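PDB 4PQG: glycosyltransferase Gtf1 from Streptococcus pneumoniae, which belongs to the glycosyltransferases of the GT-B fold, with two Rossmann-like domains and an added extended beta-sheet domain, and binds uridine-5'-diphosphate. Local coordinates for residues A[311-322]-A[486-497]. Numbering follows the deposited sequence.
Sequences IPVGSIDSLTDS and YQIAEGFLTKEI. With NAG (2-acetamido-2-deoxy-beta-D-glucopyranose), chain D.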
ATOM      1  N   ILE A 311      -0.629  18.362   4.362  1.00 23.19           N
ATOM      2  CA  ILE A 311       0.601  17.969   3.693  1.00 23.57           C
ATOM      3  C   ILE A 311       0.247  16.888   2.688  1.00 23.91           C
ATOM      4  O   ILE A 311      -0.176  15.795   3.084  1.00 25.51           O
ATOM      5  CB  ILE A 311       1.672  17.428   4.663  1.00 23.71           C
ATOM      6  CG1 ILE A 311       1.820  18.319   5.903  1.00 24.08           C
ATOM      7  CG2 ILE A 311       3.001  17.255   3.940  1.00 23.14           C
ATOM      8  CD1 ILE A 311       2.596  17.653   7.021  1.00 25.63           C
ATOM      9  N   PRO A 312       0.383  17.196   1.387  1.00 24.74           N
ATOM     10  CA  PRO A 312       0.104  16.221   0.329  1.00 22.90           C
ATOM     11  C   PRO A 312       0.915  14.947   0.564  1.00 23.04           C
ATOM     12  O   PRO A 312       2.090  15.042   0.907  1.00 22.43           O
ATOM     13  CB  PRO A 312       0.606  16.926  -0.923  1.00 23.11           C
ATOM     14  CG  PRO A 312       0.391  18.375  -0.633  1.00 24.00           C
ATOM     15  CD  PRO A 312       0.696  18.533   0.831  1.00 24.81           C
ATOM     16  N   VAL A 313       0.281  13.785   0.370  1.00 22.25           N
ATOM     17  CA  VAL A 313       0.916  12.480   0.547  1.00 22.37           C
ATOM     18  C   VAL A 313       1.885  12.159  -0.586  1.00 22.19           C
ATOM     19  O   VAL A 313       2.670  11.223  -0.500  1.00 23.30           O
ATOM     20  CB  VAL A 313      -0.112  11.318   0.696  1.00 21.90           C
ATOM     21  CG1 VAL A 313      -0.861  11.416   2.017  1.00 21.53           C
ATOM     22  CG2 VAL A 313      -1.081  11.255  -0.481  1.00 21.42           C
ATOM     23  N   GLY A 314       1.831  12.936  -1.654  1.00 22.07           N
ATOM     24  CA  GLY A 314       2.759  12.726  -2.762  1.00 21.04           C
ATOM     25  C   GLY A 314       3.263  14.050  -3.292  1.00 21.82           C
ATOM     26  O   GLY A 314       2.675  15.096  -3.033  1.00 21.01           O
ATOM     27  N   SER A 315       4.354  13.996  -4.048  1.00 23.15           N
ATOM     28  CA  SER A 315       4.849  15.171  -4.752  1.00 24.09           C
ATOM     29  C   SER A 315       5.575  14.671  -5.993  1.00 25.11           C
ATOM     30  O   SER A 315       5.881  13.484  -6.090  1.00 26.80           O
ATOM     31  CB  SER A 315       5.767  15.999  -3.842  1.00 24.12           C
ATOM     32  OG  SER A 315       6.859  15.220  -3.372  1.00 24.39           O
ATOM     33  N   ILE A 316       5.826  15.558  -6.949  1.00 25.19           N
ATOM     34  CA  ILE A 316       6.435  15.190  -8.217  1.00 26.00           C
ATOM     35  C   ILE A 316       7.870  15.734  -8.226  1.00 28.48           C
ATOM     36  O   ILE A 316       8.076  16.938  -8.025  1.00 28.00           O
ATOM     37  CB  ILE A 316       5.642  15.823  -9.389  1.00 26.37           C
ATOM     38  CG1 ILE A 316       4.206  15.290  -9.431  1.00 27.00           C
ATOM     39  CG2 ILE A 316       6.321  15.547 -10.721  1.00 26.34           C
ATOM     40  CD1 ILE A 316       3.255  16.171 -10.210  1.00 25.06           C
ATOM     41  N   ASP A 317       8.861  14.870  -8.455  1.00 30.35           N
ATOM     42  CA  ASP A 317      10.257  15.329  -8.437  1.00 32.77           C
ATOM     43  C   ASP A 317      10.466  16.360  -9.546  1.00 33.96           C
ATOM     44  O   ASP A 317      10.890  17.480  -9.285  1.00 35.06           O
ATOM     45  CB  ASP A 317      11.238  14.164  -8.564  1.00 33.69           C
ATOM     46  CG  ASP A 317      11.357  13.356  -7.274  1.00 35.48           C
ATOM     47  OD1 ASP A 317      10.716  13.709  -6.255  1.00 35.10           O
ATOM     48  OD2 ASP A 317      12.093  12.354  -7.284  1.00 39.13           O
ATOM     49  N   SER A 318      10.133  15.970 -10.770  1.00 33.72           N
ATOM     50  CA  SER A 318      10.066  16.890 -11.885  1.00 34.26           C
ATOM     51  C   SER A 318       8.951  16.441 -12.810  1.00 35.07           C
ATOM     52  O   SER A 318       8.519  15.285 -12.757  1.00 33.68           O
ATOM     53  CB  SER A 318      11.394  16.920 -12.652  1.00 34.89           C
ATOM     54  OG  SER A 318      11.739  15.626 -13.113  1.00 35.15           O
ATOM     55  N   LEU A 319       8.493  17.354 -13.666  1.00 34.37           N
ATOM     56  CA  LEU A 319       7.565  16.999 -14.731  1.00 32.98           C
ATOM     57  C   LEU A 319       8.264  16.042 -15.668  1.00 33.02           C
ATOM     58  O   LEU A 319       9.477  16.133 -15.860  1.00 33.40           O
ATOM     59  CB  LEU A 319       7.109  18.247 -15.488  1.00 32.86           C
ATOM     60  CG  LEU A 319       6.555  19.411 -14.669  1.00 31.92           C
ATOM     61  CD1 LEU A 319       6.022  20.478 -15.613  1.00 33.60           C
ATOM     62  CD2 LEU A 319       5.467  18.961 -13.708  1.00 32.22           C
ATOM     63  N   THR A 320       7.505  15.113 -16.233  1.00 30.21           N
ATOM     64  CA  THR A 320       8.056  14.143 -17.153  1.00 30.03           C
ATOM     65  C   THR A 320       7.470  14.398 -18.534  1.00 30.39           C
ATOM     66  O   THR A 320       6.251  14.443 -18.692  1.00 28.11           O
ATOM     67  CB  THR A 320       7.711  12.713 -16.704  1.00 29.17           C
ATOM     68  OG1 THR A 320       8.157  12.517 -15.357  1.00 28.63           O
ATOM     69  CG2 THR A 320       8.342  11.665 -17.627  1.00 28.92           C
ATOM     70  N   ASP A 321       8.343  14.568 -19.525  1.00 31.46           N
ATOM     71  CA  ASP A 321       7.912  14.717 -20.918  1.00 34.19           C
ATOM     72  C   ASP A 321       7.860  13.358 -21.560  1.00 32.86           C
ATOM     73  O   ASP A 321       8.558  12.436 -21.127  1.00 34.23           O
ATOM     74  CB  ASP A 321       8.884  15.599 -21.716  1.00 36.47           C
ATOM     75  CG  ASP A 321       9.118  16.950 -21.064  1.00 37.95           C
ATOM     76  OD1 ASP A 321       8.140  17.648 -20.721  1.00 39.39           O
ATOM     77  OD2 ASP A 321      10.291  17.309 -20.887  1.00 40.08           O
ATOM     78  N   SER A 322       7.031  13.221 -22.591  1.00 30.98           N
ATOM     79  CA  SER A 322       6.991  11.988 -23.342  1.00 31.30           C
ATOM     80  C   SER A 322       8.362  11.794 -23.951  1.00 34.08           C
ATOM     81  O   SER A 322       8.940  12.747 -24.482  1.00 31.97           O
ATOM     82  CB  SER A 322       5.960  12.065 -24.447  1.00 31.15           C
ATOM     83  OG  SER A 322       5.745  10.774 -24.966  1.00 30.19           O
ATOM     84  N   TYR A 486       0.405  19.986 -16.795  1.00 28.22           N
ATOM     85  CA  TYR A 486       1.772  20.367 -16.389  1.00 27.56           C
ATOM     86  C   TYR A 486       1.770  21.633 -15.530  1.00 28.46           C
ATOM     87  O   TYR A 486       2.489  21.721 -14.521  1.00 28.98           O
ATOM     88  CB  TYR A 486       2.628  20.605 -17.625  1.00 27.15           C
ATOM     89  CG  TYR A 486       3.108  19.362 -18.332  1.00 27.09           C
ATOM     90  CD1 TYR A 486       3.786  18.355 -17.640  1.00 28.01           C
ATOM     91  CD2 TYR A 486       2.936  19.210 -19.717  1.00 27.20           C
ATOM     92  CE1 TYR A 486       4.251  17.219 -18.297  1.00 26.61           C
ATOM     93  CE2 TYR A 486       3.396  18.079 -20.378  1.00 26.18           C
ATOM     94  CZ  TYR A 486       4.054  17.086 -19.658  1.00 26.50           C
ATOM     95  OH  TYR A 486       4.524  15.960 -20.302  1.00 24.16           O
ATOM     96  N   GLN A 487       0.945  22.611 -15.911  1.00 27.56           N
ATOM     97  CA  GLN A 487       0.821  23.830 -15.126  1.00 28.07           C
ATOM     98  C   GLN A 487       0.304  23.550 -13.705  1.00 26.97           C
ATOM     99  O   GLN A 487       0.895  24.020 -12.719  1.00 24.04           O
ATOM    100  CB  GLN A 487      -0.061  24.858 -15.848  1.00 30.86           C
ATOM    101  CG  GLN A 487      -0.116  26.228 -15.187  1.00 34.77           C
ATOM    102  CD  GLN A 487      -1.123  27.140 -15.864  1.00 37.52           C
ATOM    103  OE1 GLN A 487      -1.049  27.366 -17.074  1.00 38.69           O
ATOM    104  NE2 GLN A 487      -2.089  27.644 -15.093  1.00 37.66           N
ATOM    105  N   ILE A 488      -0.787  22.786 -13.594  1.00 25.44           N
ATOM    106  CA  ILE A 488      -1.278  22.404 -12.268  1.00 25.99           C
ATOM    107  C   ILE A 488      -0.192  21.646 -11.489  1.00 25.36           C
ATOM    108  O   ILE A 488       0.030  21.904 -10.305  1.00 26.09           O
ATOM    109  CB  ILE A 488      -2.579  21.558 -12.331  1.00 25.91           C
ATOM    110  CG1 ILE A 488      -3.760  22.435 -12.800  1.00 26.00           C
ATOM    111  CG2 ILE A 488      -2.850  20.896 -10.978  1.00 23.36           C
ATOM    112  CD1 ILE A 488      -4.961  21.653 -13.297  1.00 27.16           C
ATOM    113  N   ALA A 489       0.493  20.743 -12.183  1.00 25.52           N
ATOM    114  CA  ALA A 489       1.491  19.866 -11.579  1.00 26.38           C
ATOM    115  C   ALA A 489       2.626  20.626 -10.906  1.00 27.89           C
ATOM    116  O   ALA A 489       3.186  20.157  -9.912  1.00 26.83           O
ATOM    117  CB  ALA A 489       2.044  18.907 -12.621  1.00 25.49           C
ATOM    118  N   GLU A 490       2.961  21.806 -11.432  1.00 28.55           N
ATOM    119  CA  GLU A 490       4.036  22.620 -10.853  1.00 29.74           C
ATOM    120  C   GLU A 490       3.699  23.008  -9.423  1.00 28.49           C
ATOM    121  O   GLU A 490       4.584  23.333  -8.636  1.00 29.27           O
ATOM    122  CB  GLU A 490       4.269  23.887 -11.684  1.00 33.33           C
ATOM    123  CG  GLU A 490       4.947  23.665 -13.020  1.00 36.40           C
ATOM    124  CD  GLU A 490       4.804  24.886 -13.921  1.00 41.41           C
ATOM    125  OE1 GLU A 490       5.045  26.013 -13.439  1.00 44.39           O
ATOM    126  OE2 GLU A 490       4.428  24.730 -15.103  1.00 42.92           O
ATOM    127  N   GLY A 491       2.412  22.966  -9.086  1.00 26.66           N
ATOM    128  CA  GLY A 491       1.975  23.206  -7.723  1.00 26.59           C
ATOM    129  C   GLY A 491       2.193  22.015  -6.794  1.00 27.39           C
ATOM    130  O   GLY A 491       1.918  22.113  -5.603  1.00 28.05           O
ATOM    131  N   PHE A 492       2.679  20.895  -7.325  1.00 26.13           N
ATOM    132  CA  PHE A 492       2.827  19.664  -6.521  1.00 27.40           C
ATOM    133  C   PHE A 492       4.245  19.107  -6.590  1.00 28.61           C
ATOM    134  O   PHE A 492       4.464  17.896  -6.451  1.00 27.01           O
ATOM    135  CB  PHE A 492       1.773  18.604  -6.937  1.00 26.48           C
ATOM    136  CG  PHE A 492       0.367  19.026  -6.630  1.00 26.65           C
ATOM    137  CD1 PHE A 492      -0.216  18.704  -5.410  1.00 26.59           C
ATOM    138  CD2 PHE A 492      -0.350  19.816  -7.534  1.00 26.47           C
ATOM    139  CE1 PHE A 492      -1.496  19.126  -5.103  1.00 26.72           C
ATOM    140  CE2 PHE A 492      -1.630  20.241  -7.241  1.00 27.43           C
ATOM    141  CZ  PHE A 492      -2.209  19.897  -6.024  1.00 28.21           C
ATOM    142  N   LEU A 493       5.215  19.995  -6.808  1.00 28.09           N
ATOM    143  CA  LEU A 493       6.602  19.557  -6.976  1.00 29.16           C
ATOM    144  C   LEU A 493       7.267  19.268  -5.631  1.00 27.50           C
ATOM    145  O   LEU A 493       6.933  19.895  -4.631  1.00 26.32           O
ATOM    146  CB  LEU A 493       7.420  20.569  -7.796  1.00 29.79           C
ATOM    147  CG  LEU A 493       7.042  20.789  -9.266  1.00 29.67           C
ATOM    148  CD1 LEU A 493       7.948  21.867  -9.872  1.00 31.05           C
ATOM    149  CD2 LEU A 493       7.109  19.503 -10.083  1.00 28.93           C
ATOM    150  N   THR A 494       8.197  18.313  -5.631  1.00 28.55           N
ATOM    151  CA  THR A 494       8.944  17.900  -4.427  1.00 31.23           C
ATOM    152  C   THR A 494       9.588  19.074  -3.665  1.00 32.22           C
ATOM    153  O   THR A 494       9.510  19.144  -2.430  1.00 31.33           O
ATOM    154  CB  THR A 494      10.013  16.833  -4.770  1.00 32.59           C
ATOM    155  OG1 THR A 494       9.372  15.687  -5.352  1.00 34.37           O
ATOM    156  CG2 THR A 494      10.782  16.392  -3.523  1.00 31.18           C
ATOM    157  N   LYS A 495      10.193  20.008  -4.394  1.00 34.62           N
ATOM    158  CA  LYS A 495      10.811  21.179  -3.749  1.00 36.48           C
ATOM    159  C   LYS A 495       9.891  21.853  -2.730  1.00 35.88           C
ATOM    160  O   LYS A 495      10.299  22.076  -1.591  1.00 36.48           O
ATOM    161  CB  LYS A 495      11.361  22.159  -4.785  1.00 41.68           C
ATOM    162  CG  LYS A 495      12.526  21.548  -5.551  1.00 47.18           C
ATOM    163  CD  LYS A 495      13.250  22.530  -6.460  1.00 50.78           C
ATOM    164  CE  LYS A 495      14.346  21.802  -7.224  1.00 51.11           C
ATOM    165  NZ  LYS A 495      14.888  22.623  -8.340  1.00 53.15           N
ATOM    166  N   GLU A 496       8.645  22.133  -3.116  1.00 35.85           N
ATOM    167  CA  GLU A 496       7.651  22.684  -2.180  1.00 37.25           C
ATOM    168  C   GLU A 496       7.390  21.763  -0.976  1.00 37.12           C
ATOM    169  O   GLU A 496       7.307  22.230   0.169  1.00 36.46           O
ATOM    170  CB  GLU A 496       6.309  22.967  -2.880  1.00 40.40           C
ATOM    171  CG  GLU A 496       6.330  23.934  -4.059  1.00 44.35           C
ATOM    172  CD  GLU A 496       5.090  23.804  -4.948  1.00 46.00           C
ATOM    173  OE1 GLU A 496       4.039  24.418  -4.621  1.00 45.28           O
ATOM    174  OE2 GLU A 496       5.164  23.082  -5.976  1.00 40.80           O
ATOM    175  N   ILE A 497       7.230  20.463  -1.234  1.00 36.62           N
ATOM    176  CA  ILE A 497       6.825  19.519  -0.173  1.00 37.45           C
ATOM    177  C   ILE A 497       7.877  19.359   0.934  1.00 36.69           C
ATOM    178  O   ILE A 497       7.528  19.240   2.109  1.00 38.20           O
ATOM    179  CB  ILE A 497       6.380  18.144  -0.738  1.00 37.02           C
ATOM    180  CG1 ILE A 497       5.287  17.517   0.129  1.00 38.58           C
ATOM    181  CG2 ILE A 497       7.549  17.175  -0.843  1.00 38.37           C
ATOM    182  CD1 ILE A 497       4.029  18.341   0.230  1.00 37.91           C
TER
HETATM  183  C1  NAG D 602      -5.770   6.285  -0.276  1.00 18.29           C
HETATM  184  C2  NAG D 602      -6.902   7.144  -0.826  1.00 17.57           C
HETATM  185  C3  NAG D 602      -6.094   7.926  -1.870  1.00 17.54           C
HETATM  186  C4  NAG D 602      -4.824   8.553  -1.272  1.00 17.47           C
HETATM  187  C5  NAG D 602      -4.024   7.509  -0.444  1.00 18.15           C
HETATM  188  C6  NAG D 602      -2.703   8.013   0.127  1.00 18.04           C
HETATM  189  C7  NAG D 602      -9.190   6.687  -1.526  1.00 17.81           C
HETATM  190  C8  NAG D 602     -10.068   5.746  -2.304  1.00 17.06           C
HETATM  191  N2  NAG D 602      -7.908   6.364  -1.507  1.00 17.26           N
HETATM  192  O1  NAG D 602      -5.961   4.935   0.034  1.00 17.75           O
HETATM  193  O3  NAG D 602      -6.884   8.888  -2.547  1.00 18.05           O
HETATM  194  O4  NAG D 602      -4.027   9.025  -2.332  1.00 16.60           O
HETATM  195  O5  NAG D 602      -4.921   7.037   0.564  1.00 18.70           O
HETATM  196  O6  NAG D 602      -3.024   8.973   1.108  1.00 18.90           O
HETATM  197  O7  NAG D 602      -9.670   7.675  -0.947  1.00 19.06           O
HETATM  198  O   HOH W   1       2.841  17.790  -3.706  1.00 31.80           O
HETATM  199  O   HOH W   2      10.841  19.433  -7.096  1.00 29.24           O
HETATM  200  O   HOH W   3       5.217  15.335 -23.480  1.00 33.57           O
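Leu319 and Ile316 send their branches onto the C-terminal part of helix 478-489 and the residues that lead to helix 494-508. Leu319 splits its work between two methyls: CD2 rests on Ala489 CB at 3.6 Å and also meets CD2 of Leu493, whereas CD1 lies obliquely against the ring of Tyr486, 3.7 Å from its CD1. Ala489 CB is shared, since Ile316 CD1 reaches it too; with CG1 beside its own backbone N (chi1 -63°), Ile316 also brings that methyl, more loosely, to Phe492 CB, and Met419 and Ile422 of helix 416-423 add to the packing here. Farther along, Ile497 slides past Pro312 in the opposite direction, its CD1 pressed tightly against the proline CD at 3.4 Å, while its CG2 covers Ser315.

Between these apolar groups the backbones form a single beta bridge. Ile316 N donates to Phe492 O, in the carbonyl plane, and Thr494 N returns a bond of 2.8 Å to Ile316 O from well above the plane of that carbonyl. Outward from the bridge, the hydroxyl of Thr494 donates to the anti lone pair of Asp317 OD1, with OG1 and OD1 2.6 Å apart. One water joins Asp317 O to Lys495 N, tying the first turn of helix 494-508 to the loop. At the other end, Tyr486 OH donates to Thr320 O at 2.8 Å; this carbonyl oxygen lies at the ring edge, in plane.

The bridge thus pins the loop leaving strand 308-310, the edge strand of the N-terminal parallel sheet, to the junction of the last two helices. Helix 494-508 then runs back against the first domain, where Ile497 meets Val35 of helix 24-38, the return of the C-terminal helix that marks the GT-B fold.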